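PDB 3RBY: protein HRI1 from Saccharomyces cerevisiae, which is of unknown function and non-essential, but interacts with the protein kinase HRR25 and may interact with SEC72. Local coordinates for the interface of chains A and B. Coordinates in Å, arbitrary orientation; residue numbers count along the deposited sequence, not the author numbering. Chains: chain A/B, Uncharacterized protein YLR301W.

Contact 1: the interface of chains A and B. Residues chain A 19-20, 40-41; chain B 104, 147.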
# COMPACT_ATOMS: atom_id res chain seq x y z
N GLU A 19 -1.74 8.97 -8.08
CA GLU A 19 -0.74 7.97 -8.44
C GLU A 19 -1.06 7.44 -9.82
O GLU A 19 -1.93 6.56 -9.97
CB GLU A 19 -0.66 6.84 -7.39
CG GLU A 19 0.35 5.74 -7.72
CD GLU A 19 1.74 6.32 -7.95
OE1 GLU A 19 2.47 6.54 -6.95
OE2 GLU A 19 2.10 6.57 -9.13
N ARG A 20 -0.36 7.95 -10.84
CA ARG A 20 -0.63 7.57 -12.23
C ARG A 20 0.26 6.42 -12.72
O ARG A 20 0.14 5.98 -13.88
CB ARG A 20 -0.52 8.79 -13.18
CG ARG A 20 -1.56 9.91 -12.93
CD ARG A 20 -1.74 10.85 -14.15
NE ARG A 20 -2.03 10.09 -15.37
CZ ARG A 20 -1.27 10.10 -16.47
NH1 ARG A 20 -1.59 9.35 -17.52
NH2 ARG A 20 -0.20 10.88 -16.52
N VAL A 40 0.10 3.69 -15.71
CA VAL A 40 -0.85 2.57 -15.75
C VAL A 40 -1.80 2.73 -16.93
O VAL A 40 -2.06 1.77 -17.67
CB VAL A 40 -1.67 2.46 -14.46
CG1 VAL A 40 -2.71 1.36 -14.61
CG2 VAL A 40 -0.75 2.17 -13.26
N LYS A 41 -2.31 3.96 -17.08
CA LYS A 41 -3.19 4.32 -18.18
C LYS A 41 -2.63 5.51 -18.97
O LYS A 41 -3.09 6.65 -18.82
CB LYS A 41 -4.60 4.60 -17.67
CG LYS A 41 -5.30 3.37 -17.09
CD LYS A 41 -6.73 3.69 -16.68
CE LYS A 41 -7.07 3.04 -15.34
NZ LYS A 41 -8.36 3.54 -14.76
N ASP B 104 -5.67 5.52 -10.82
CA ASP B 104 -5.20 4.54 -11.80
C ASP B 104 -4.43 3.39 -11.13
O ASP B 104 -4.45 2.26 -11.61
CB ASP B 104 -4.34 5.22 -12.87
CG ASP B 104 -5.15 6.16 -13.78
OD1 ASP B 104 -6.40 6.11 -13.71
OD2 ASP B 104 -4.53 6.94 -14.55
N ASN B 147 -3.83 -2.08 -13.36
CA ASN B 147 -5.01 -2.18 -14.22
C ASN B 147 -5.51 -3.59 -14.56
O ASN B 147 -6.31 -3.76 -15.48
CB ASN B 147 -4.79 -1.37 -15.51
CG ASN B 147 -6.08 -1.13 -16.28
OD1 ASN B 147 -6.23 -1.58 -17.41
ND2 ASN B 147 -7.01 -0.42 -15.66
O HOH W 1 -2.14 6.22 -15.77
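The carboxylate of B:Asp104 lies beside A:Lys41, its two oxygens used differently. OD1 takes the charge contact: the ammonium NZ of A:Lys41 stands 3.4 Å from B:Asp104 OD1, a long salt bridge and a weak hydrogen bond. The lysine chain is bent at chi3 (-138°) and crosses the carboxylate obliquely, its CE coming close to OD1 before NZ is reached. OD2 works through water. Water 1 lies 2.8 Å from B:Asp104 OD2. The same water joins the backbone N of A:Lys41, at 2.6 Å. It also meets the carbonyl O of A:Arg20, at 3.0 Å, tying the acid to two backbone stretches of chain A. The guanidinium of A:Arg20 runs alongside without contact, NE 4.1 Å from B:Asp104 OD2 and its plane turned 76° from the carboxylate; its charge may still help to stabilise the acid. Apolar packing adds CG1 of A:Val40, anti to the backbone N (chi1 175°), which rests 3.6 Å from CB of B:Asn147. CE of A:Lys41 lies in van der Waals contact with the amide ND2 of that asparagine, the two side chains crossing at about a right angle. An alanine in place of B:Asp104 would probably leave the A:Lys41 ammonium without its opposite charge and water 1 without its partner in chain B. All these residues lie in loops; A:Val40 and A:Lys41 follow strand 33-38, and B:Asp104 follows strand 96-102.

Contact 2: the interface of chains A and B. Residues chain A 10, 103, 105, 109, 129; chain B 9-10, 17-19.
A:Trp103 lays its indole against the B:Pro17-B:Asn18-B:Glu19 loop, with B:Leu10 at its rim. From CB, where the amide oxygen OD1 of B:Asn18 is a distant neighbour, the side chain leaves with CG anti to the carbonyl carbon (chi1 -70°). At CG the same OD1 sits 3.5 Å away, above the ring plane and toward the rim; it also overlooks CD1, NE1 and CD2. Further along, CE3 lies 3.5 Å from the backbone N of B:Glu19, on the same face, and also meets CB of that glutamate. CZ3 touches CB of B:Leu10 at 3.6 Å; this CB and the carbonyl O of B:Leu9 approach the ring at its edge, in plane. CH2, at the far end, meets CA of B:Asn18, 3.5 Å from the six-membered ring's centroid in a CH-pi contact, and CZ2 faces the carbonyl O of B:Pro17. The B:Asn18 side chain slides past the indole in the opposite direction, its amide nearly upright on the face (78°). Its OD1 accepts a 2.8 Å hydrogen bond from N of B:Glu19, short but poorly directed, the donor 57° out of the carbonyl plane; it probably limits the amide's rotation. The hydroxyl OG of A:Ser105 reaches the carbonyl O of B:Leu9 through water 2. The tryptophan places the loop after strand 96-102 of one chain over strand 4-12 and the 17-19 loop of the other, and would help hold the pair together if it is a biological dimer.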
# COMPACT_ATOMS: atom_id res chain seq x y z
N LEU A 10 1.78 7.05 -3.64
CA LEU A 10 1.33 8.34 -4.12
C LEU A 10 2.48 9.29 -4.36
O LEU A 10 3.54 9.16 -3.74
CB LEU A 10 0.31 8.99 -3.17
CG LEU A 10 0.79 9.69 -1.91
CD1 LEU A 10 1.31 11.11 -2.22
CD2 LEU A 10 -0.34 9.77 -0.90
N TRP A 103 7.09 5.38 8.95
CA TRP A 103 5.89 5.51 9.78
C TRP A 103 5.64 4.24 10.56
O TRP A 103 6.17 3.18 10.20
CB TRP A 103 4.66 5.82 8.93
CG TRP A 103 4.67 7.16 8.35
CD1 TRP A 103 5.61 8.13 8.53
CD2 TRP A 103 3.68 7.72 7.46
NE1 TRP A 103 5.28 9.25 7.81
CE2 TRP A 103 4.10 9.03 7.15
CE3 TRP A 103 2.49 7.24 6.90
CZ2 TRP A 103 3.37 9.87 6.29
CZ3 TRP A 103 1.76 8.07 6.06
CH2 TRP A 103 2.20 9.37 5.77
N SER A 105 3.16 2.49 10.40
CA SER A 105 2.47 1.54 9.52
C SER A 105 3.45 0.71 8.70
O SER A 105 3.05 -0.25 8.05
CB SER A 105 1.56 2.28 8.56
OG SER A 105 2.33 3.13 7.74
N GLU A 109 7.63 7.76 4.24
CA GLU A 109 7.38 9.04 3.58
C GLU A 109 8.68 9.64 3.05
O GLU A 109 9.61 9.92 3.83
CB GLU A 109 6.72 10.04 4.56
CG GLU A 109 6.57 11.45 3.98
CD GLU A 109 6.19 12.49 5.03
OE1 GLU A 109 5.03 12.96 5.00
OE2 GLU A 109 7.05 12.83 5.87
N MET A 129 4.85 8.61 -1.03
CA MET A 129 4.63 7.57 -0.04
C MET A 129 5.02 6.22 -0.61
O MET A 129 4.65 5.88 -1.75
CB MET A 129 3.18 7.58 0.41
CG MET A 129 3.00 7.55 1.92
SD MET A 129 3.84 8.91 2.73
CE MET A 129 3.35 10.20 1.64
N LEU B 9 -3.60 3.43 4.24
CA LEU B 9 -2.21 3.78 3.96
C LEU B 9 -1.82 5.07 4.68
O LEU B 9 -0.74 5.14 5.26
CB LEU B 9 -2.02 3.97 2.45
CG LEU B 9 -2.34 2.76 1.59
CD1 LEU B 9 -2.18 3.10 0.10
CD2 LEU B 9 -1.45 1.57 1.98
N LEU B 10 -2.69 6.08 4.61
CA LEU B 10 -2.45 7.32 5.35
C LEU B 10 -3.72 8.04 5.78
O LEU B 10 -4.80 7.82 5.24
CB LEU B 10 -1.51 8.28 4.59
CG LEU B 10 -1.92 9.08 3.35
CD1 LEU B 10 -3.01 10.11 3.66
CD2 LEU B 10 -0.69 9.78 2.80
N PRO B 17 0.35 14.39 6.94
CA PRO B 17 -0.20 13.03 6.93
C PRO B 17 0.64 12.11 7.81
O PRO B 17 1.79 12.43 8.12
CB PRO B 17 -0.06 12.62 5.47
CG PRO B 17 1.14 13.39 5.00
CD PRO B 17 1.06 14.72 5.69
N ASN B 18 0.07 10.98 8.21
CA ASN B 18 0.78 9.99 9.01
C ASN B 18 -0.07 8.72 9.06
O ASN B 18 -1.19 8.70 8.55
CB ASN B 18 1.02 10.56 10.41
CG ASN B 18 1.96 9.69 11.26
OD1 ASN B 18 2.69 8.84 10.75
ND2 ASN B 18 1.93 9.93 12.57
N GLU B 19 0.44 7.65 9.66
CA GLU B 19 -0.36 6.43 9.80
C GLU B 19 0.04 5.63 11.03
O GLU B 19 1.03 4.89 11.03
CB GLU B 19 -0.33 5.56 8.54
CG GLU B 19 -1.22 4.33 8.63
CD GLU B 19 -2.67 4.69 8.94
OE1 GLU B 19 -3.04 4.74 10.14
OE2 GLU B 19 -3.43 4.95 7.98
O HOH W 2 0.77 3.09 5.62

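Contact 3: the interface of chains A and B. Residues chain A 7, 9, 131, 142; chain B 9, 105, 131, 142, 145.
Strand 4-12 of each chain comes to the two-fold axis here, with strand 124-132 and the loop residues at 142 beside it, forming the centre of the symmetric interface. The two Leu9 side chains reach toward each other tip to tip, CD2 of A:Leu9 lying 3.8 Å from CD1 of B:Leu9. In A:Leu9, CG is anti to the carbonyl carbon (chi1 -63°) and, with chi2 at 172°, CD1 and CD2 are both turned toward the partner. The amide oxygens of the glutamines flank the pair: OE1 of B:Gln131 lies 3.9 Å from CD2 of A:Leu9, the two side chains crossing at about a right angle. On another side, CD1 of A:Ile142 approaches CG1 of B:Ile142 at 4.2 Å, a loose contact. The polar links run through water. Water 4 bridges the carbonyl O of A:Leu9 and the hydroxyl OG of B:Ser105, 2.7 Å from that OG. The lysine chain of A:Lys7, bent at chi2 (-89°), brings its ammonium to two more waters. Water 5 links NZ of A:Lys7 to the amide oxygen OE1 of B:Gln131, which may help settle the orientation of that amide. Water 3 stands 2.7 Å from NZ of A:Lys7 and equally 2.7 Å from the carbonyl O of B:Pro145.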
# COMPACT_ATOMS: atom_id res chain seq x y z
N LYS A 7 7.11 -0.07 -3.49
CA LYS A 7 6.06 0.25 -4.45
C LYS A 7 5.54 1.64 -4.10
O LYS A 7 5.21 1.90 -2.93
CB LYS A 7 4.94 -0.78 -4.34
CG LYS A 7 3.94 -0.75 -5.48
CD LYS A 7 2.78 0.21 -5.22
CE LYS A 7 1.98 0.44 -6.52
NZ LYS A 7 0.84 1.39 -6.35
N LEU A 9 3.04 4.58 -3.60
CA LEU A 9 1.60 4.65 -3.28
C LEU A 9 0.99 5.98 -3.70
O LEU A 9 -0.20 6.04 -4.02
CB LEU A 9 1.37 4.46 -1.78
CG LEU A 9 1.80 3.12 -1.21
CD1 LEU A 9 1.71 3.12 0.33
CD2 LEU A 9 0.96 1.99 -1.83
N GLN A 131 5.56 1.92 -0.13
CA GLN A 131 5.21 0.67 0.51
C GLN A 131 6.32 -0.38 0.30
O GLN A 131 6.55 -0.83 -0.83
CB GLN A 131 3.89 0.14 -0.07
CG GLN A 131 3.54 -1.23 0.48
CD GLN A 131 3.16 -1.17 1.95
OE1 GLN A 131 2.08 -0.65 2.29
NE2 GLN A 131 4.03 -1.67 2.83
N ILE A 142 2.40 -6.69 1.17
CA ILE A 142 2.87 -5.68 2.11
C ILE A 142 3.71 -6.30 3.22
O ILE A 142 3.42 -7.39 3.70
CB ILE A 142 1.69 -4.92 2.73
CG1 ILE A 142 1.11 -3.92 1.73
CG2 ILE A 142 2.12 -4.21 4.01
CD1 ILE A 142 -0.38 -3.68 1.89
N LEU B 9 -3.60 3.43 4.24
CA LEU B 9 -2.21 3.78 3.96
C LEU B 9 -1.82 5.07 4.68
O LEU B 9 -0.74 5.14 5.26
CB LEU B 9 -2.02 3.97 2.45
CG LEU B 9 -2.34 2.76 1.59
CD1 LEU B 9 -2.18 3.10 0.10
CD2 LEU B 9 -1.45 1.57 1.98
N SER B 105 -3.77 3.69 -10.02
CA SER B 105 -2.93 2.71 -9.34
C SER B 105 -3.78 1.65 -8.64
O SER B 105 -3.26 0.63 -8.16
CB SER B 105 -2.01 3.39 -8.32
OG SER B 105 -2.76 4.01 -7.29
N GLN B 131 -5.84 1.05 0.35
CA GLN B 131 -5.30 0.02 -0.50
C GLN B 131 -6.20 -1.20 -0.45
O GLN B 131 -6.26 -1.86 0.58
CB GLN B 131 -3.93 -0.42 0.02
CG GLN B 131 -3.33 -1.55 -0.81
CD GLN B 131 -3.09 -1.10 -2.24
OE1 GLN B 131 -2.16 -0.32 -2.50
NE2 GLN B 131 -3.94 -1.56 -3.18
N ILE B 142 -1.57 -6.80 -2.37
CA ILE B 142 -2.12 -5.70 -3.13
C ILE B 142 -2.89 -6.21 -4.37
O ILE B 142 -2.43 -7.12 -5.07
CB ILE B 142 -0.99 -4.71 -3.52
CG1 ILE B 142 -0.47 -4.02 -2.26
CG2 ILE B 142 -1.46 -3.69 -4.54
CD1 ILE B 142 0.80 -3.20 -2.47
N PRO B 145 -2.48 -3.29 -8.98
CA PRO B 145 -1.56 -2.15 -9.00
C PRO B 145 -1.39 -1.59 -10.41
O PRO B 145 -0.94 -0.45 -10.55
CB PRO B 145 -0.24 -2.78 -8.56
CG PRO B 145 -0.35 -4.20 -9.02
CD PRO B 145 -1.78 -4.57 -8.78
O HOH W 3 0.30 1.36 -9.03
O HOH W 4 -1.20 3.78 -5.05
O HOH W 5 -1.08 -0.33 -4.95

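The three contacts are parts of one two-fold symmetric interface, with contact 3 in the middle: its C-alpha centre is about 12 Å from that of contact 1 and about 11 Å from that of contact 2, while contacts 1 and 2 lie about 20 Å apart. B:Leu9 belongs to both contacts 2 and 3, and strand 4-12 serves both. The 103-105 loop contributes to each: B:Asp104 to contact 1, A:Trp103 and A:Ser105 to contact 2, B:Ser105 to contact 3. With A:Glu19 in contact 1 and B:Glu19 in contact 2, the same loops recur at both ends. The symmetry is compatible with a dimer, but the structure alone does not show that it forms in the cell.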